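Local coordinates for protein 1-deoxy-D-xylulose 5-phosphate reductoisomerase (Moraxella catarrhalis, PDB 4ZQG) that catalyses the NAD(P)H-dependent rearrangement and reduction of 1-deoxy-D-xylulose 5-phosphate to 2-C-methyl-D-erythritol 4-phosphate in the MEP pathway of isoprenoid synthesis, at residues A[109-114]-A[132-137]. Residues are numbered along the deposited sequence; the frame is centred on the assembly and turned at random.
Sequences AGLSST and LVMAGD. With NAD (nicotinamide-adenine-dinucleotide), chain C.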
loop_
_atom_site.group_PDB
_atom_site.type_symbol
_atom_site.label_atom_id
_atom_site.label_comp_id
_atom_site.label_asym_id
_atom_site.label_seq_id
_atom_site.Cartn_x
_atom_site.Cartn_y
_atom_site.Cartn_z
ATOM N N ALA A 109 24.925 21.864 -1.796
ATOM C CA ALA A 109 26.259 21.300 -1.671
ATOM C C ALA A 109 26.337 19.843 -2.175
ATOM O O ALA A 109 27.405 19.369 -2.499
ATOM C CB ALA A 109 26.730 21.407 -0.231
ATOM N N GLY A 110 25.212 19.149 -2.294
ATOM C CA GLY A 110 25.218 17.753 -2.723
ATOM C C GLY A 110 25.000 17.514 -4.203
ATOM O O GLY A 110 24.986 16.380 -4.670
ATOM N N LEU A 111 24.846 18.584 -4.952
ATOM C CA LEU A 111 24.484 18.489 -6.346
ATOM C C LEU A 111 25.564 17.879 -7.248
ATOM O O LEU A 111 25.291 16.963 -8.017
ATOM C CB LEU A 111 24.065 19.869 -6.815
ATOM C CG LEU A 111 24.044 20.179 -8.284
ATOM C CD1 LEU A 111 23.346 19.111 -9.081
ATOM C CD2 LEU A 111 23.325 21.506 -8.365
ATOM N N SER A 112 26.788 18.358 -7.162
ATOM C CA SER A 112 27.815 17.911 -8.090
ATOM C C SER A 112 28.173 16.452 -7.915
ATOM O O SER A 112 28.392 15.761 -8.871
ATOM C CB SER A 112 29.020 18.776 -7.887
ATOM O OG SER A 112 28.557 19.952 -7.232
ATOM N N SER A 113 28.227 15.970 -6.687
ATOM C CA SER A 113 28.525 14.570 -6.467
ATOM C C SER A 113 27.339 13.676 -6.820
ATOM O O SER A 113 27.528 12.542 -7.287
ATOM C CB SER A 113 28.951 14.330 -5.027
ATOM O OG SER A 113 28.091 15.019 -4.146
ATOM N N THR A 114 26.119 14.175 -6.617
ATOM C CA THR A 114 24.960 13.445 -7.110
ATOM C C THR A 114 25.059 13.260 -8.625
ATOM O O THR A 114 24.864 12.174 -9.098
ATOM C CB THR A 114 23.649 14.118 -6.728
ATOM O OG1 THR A 114 23.606 14.291 -5.313
ATOM C CG2 THR A 114 22.424 13.267 -7.186
ATOM N N LEU A 132 17.446 17.225 -6.715
ATOM C CA LEU A 132 16.408 17.102 -7.704
ATOM C C LEU A 132 15.604 18.409 -7.871
ATOM O O LEU A 132 15.253 18.754 -8.999
ATOM C CB LEU A 132 15.508 15.905 -7.352
ATOM C CG LEU A 132 15.587 14.680 -8.275
ATOM C CD1 LEU A 132 16.928 14.361 -8.901
ATOM C CD2 LEU A 132 15.135 13.484 -7.493
ATOM N N VAL A 133 15.349 19.144 -6.794
ATOM C CA VAL A 133 14.681 20.433 -6.883
ATOM C C VAL A 133 15.474 21.398 -7.747
ATOM O O VAL A 133 14.917 22.267 -8.398
ATOM C CB VAL A 133 14.539 21.091 -5.507
ATOM C CG1 VAL A 133 14.052 22.514 -5.605
ATOM C CG2 VAL A 133 13.609 20.311 -4.610
ATOM N N MET A 134 16.798 21.271 -7.739
ATOM C CA MET A 134 17.664 22.189 -8.495
ATOM C C MET A 134 18.153 21.700 -9.835
ATOM O O MET A 134 18.442 22.510 -10.694
ATOM C CB MET A 134 18.862 22.566 -7.643
ATOM C CG MET A 134 18.386 23.318 -6.438
ATOM S SD MET A 134 19.608 24.472 -5.892
ATOM C CE MET A 134 20.933 23.306 -5.683
ATOM N N ALA A 135 18.250 20.400 -10.028
ATOM C CA ALA A 135 18.835 19.890 -11.238
ATOM C C ALA A 135 18.152 18.617 -11.674
ATOM O O ALA A 135 18.778 17.727 -12.254
ATOM C CB ALA A 135 20.315 19.655 -11.017
ATOM N N GLY A 136 16.857 18.556 -11.412
ATOM C CA GLY A 136 16.080 17.379 -11.702
ATOM C C GLY A 136 16.257 16.903 -13.129
ATOM O O GLY A 136 16.631 15.751 -13.339
ATOM N N ASP A 137 16.036 17.771 -14.116
ATOM C CA ASP A 137 16.102 17.305 -15.500
ATOM C C ASP A 137 17.480 16.778 -15.752
ATOM O O ASP A 137 17.644 15.724 -16.348
ATOM C CB ASP A 137 15.822 18.409 -16.531
ATOM C CG ASP A 137 14.515 19.137 -16.284
ATOM O OD1 ASP A 137 13.408 18.554 -16.512
ATOM O OD2 ASP A 137 14.626 20.317 -15.866
HETATM P PA NAD C . 22.365 16.784 8.387
HETATM O O1A NAD C . 22.387 18.272 8.476
HETATM O O2A NAD C . 22.060 15.931 9.600
HETATM O O5B NAD C . 23.689 16.203 7.663
HETATM C C5B NAD C . 24.184 16.672 6.420
HETATM C C4B NAD C . 25.441 15.895 5.996
HETATM O O4B NAD C . 25.984 16.563 4.843
HETATM C C3B NAD C . 26.539 15.860 7.069
HETATM O O3B NAD C . 27.245 14.616 7.075
HETATM C C2B NAD C . 27.468 16.988 6.649
HETATM O O2B NAD C . 28.844 16.711 6.902
HETATM C C1B NAD C . 27.255 17.136 5.147
HETATM N N9A NAD C . 27.344 18.564 4.720
HETATM C C8A NAD C . 26.696 19.598 5.285
HETATM N N7A NAD C . 27.002 20.766 4.671
HETATM C C5A NAD C . 27.866 20.494 3.693
HETATM C C6A NAD C . 28.572 21.324 2.692
HETATM N N6A NAD C . 28.371 22.679 2.643
HETATM N N1A NAD C . 29.399 20.654 1.862
HETATM C C2A NAD C . 29.600 19.306 1.946
HETATM N N3A NAD C . 28.998 18.489 2.840
HETATM C C4A NAD C . 28.118 19.038 3.726
HETATM O O3 NAD C . 21.300 16.451 7.216
HETATM P PN NAD C . 20.120 15.353 7.181
HETATM O O1N NAD C . 19.033 15.910 8.076
HETATM O O2N NAD C . 20.748 13.987 7.322
HETATM O O5D NAD C . 19.697 15.582 5.647
HETATM C C5D NAD C . 20.411 14.973 4.570
HETATM C C4D NAD C . 19.585 15.045 3.284
HETATM O O4D NAD C . 18.556 14.053 3.255
HETATM C C3D NAD C . 18.895 16.392 3.166
HETATM O O3D NAD C . 18.879 16.736 1.785
HETATM C C2D NAD C . 17.508 16.154 3.721
HETATM O O2D NAD C . 16.569 17.112 3.211
HETATM C C1D NAD C . 17.266 14.699 3.304
HETATM N N1N NAD C . 16.356 13.995 4.221
HETATM C C2N NAD C . 16.674 13.822 5.528
HETATM C C3N NAD C . 15.784 13.176 6.411
HETATM C C7N NAD C . 16.110 12.940 7.864
HETATM O O7N NAD C . 15.456 12.139 8.508
HETATM N N7N NAD C . 17.119 13.592 8.441
HETATM C C4N NAD C . 14.576 12.713 5.914
HETATM C C5N NAD C . 14.300 12.892 4.581
HETATM C C6N NAD C . 15.189 13.536 3.739
#
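L111, in the first turn of its helix, sets one methyl branch against A135 and the other against M134 of the helix that follows the next strand. One branch, CD1, rests on A135 CB at 3.6 Å; the other, CD2, meets M134 CE at 4.0 Å. With CG anti to the backbone N (chi1 161°), the isobutyl group reaches across to the second helix, and its fork suits two separate apolar partners, one for each methyl. M134 contributes a long, flexible arm: bent at chi3 (-56°), it carries its terminal methyl back to L111, so that the methionine chain lies at a slant to the leucine's. A135 suits its place by being short, since a single methyl meets the leucine where the CA atoms of L111 and A135 are 7.6 Å apart. The contact is buried and wholly apolar.

G110 O accepts T114 N at 3.2 Å and T114 OG1 at 2.6 Å, from opposite faces of its carbonyl plane; the threonine hydroxyl is also hydrogen-bonded to S131 OG. A109 sets its small CB 3.5 Å from C6A of the NAD adenine, which links this segment to the cofactor pocket.

The contact packs together helices 111-120 and 130-146, which precede and follow strand 123-126 in successive beta-alpha-beta crossovers of the parallel Rossmann-type sheet. I391 of helix 387-409 packs on both L111 and A135, while helix 333-351 borders M134.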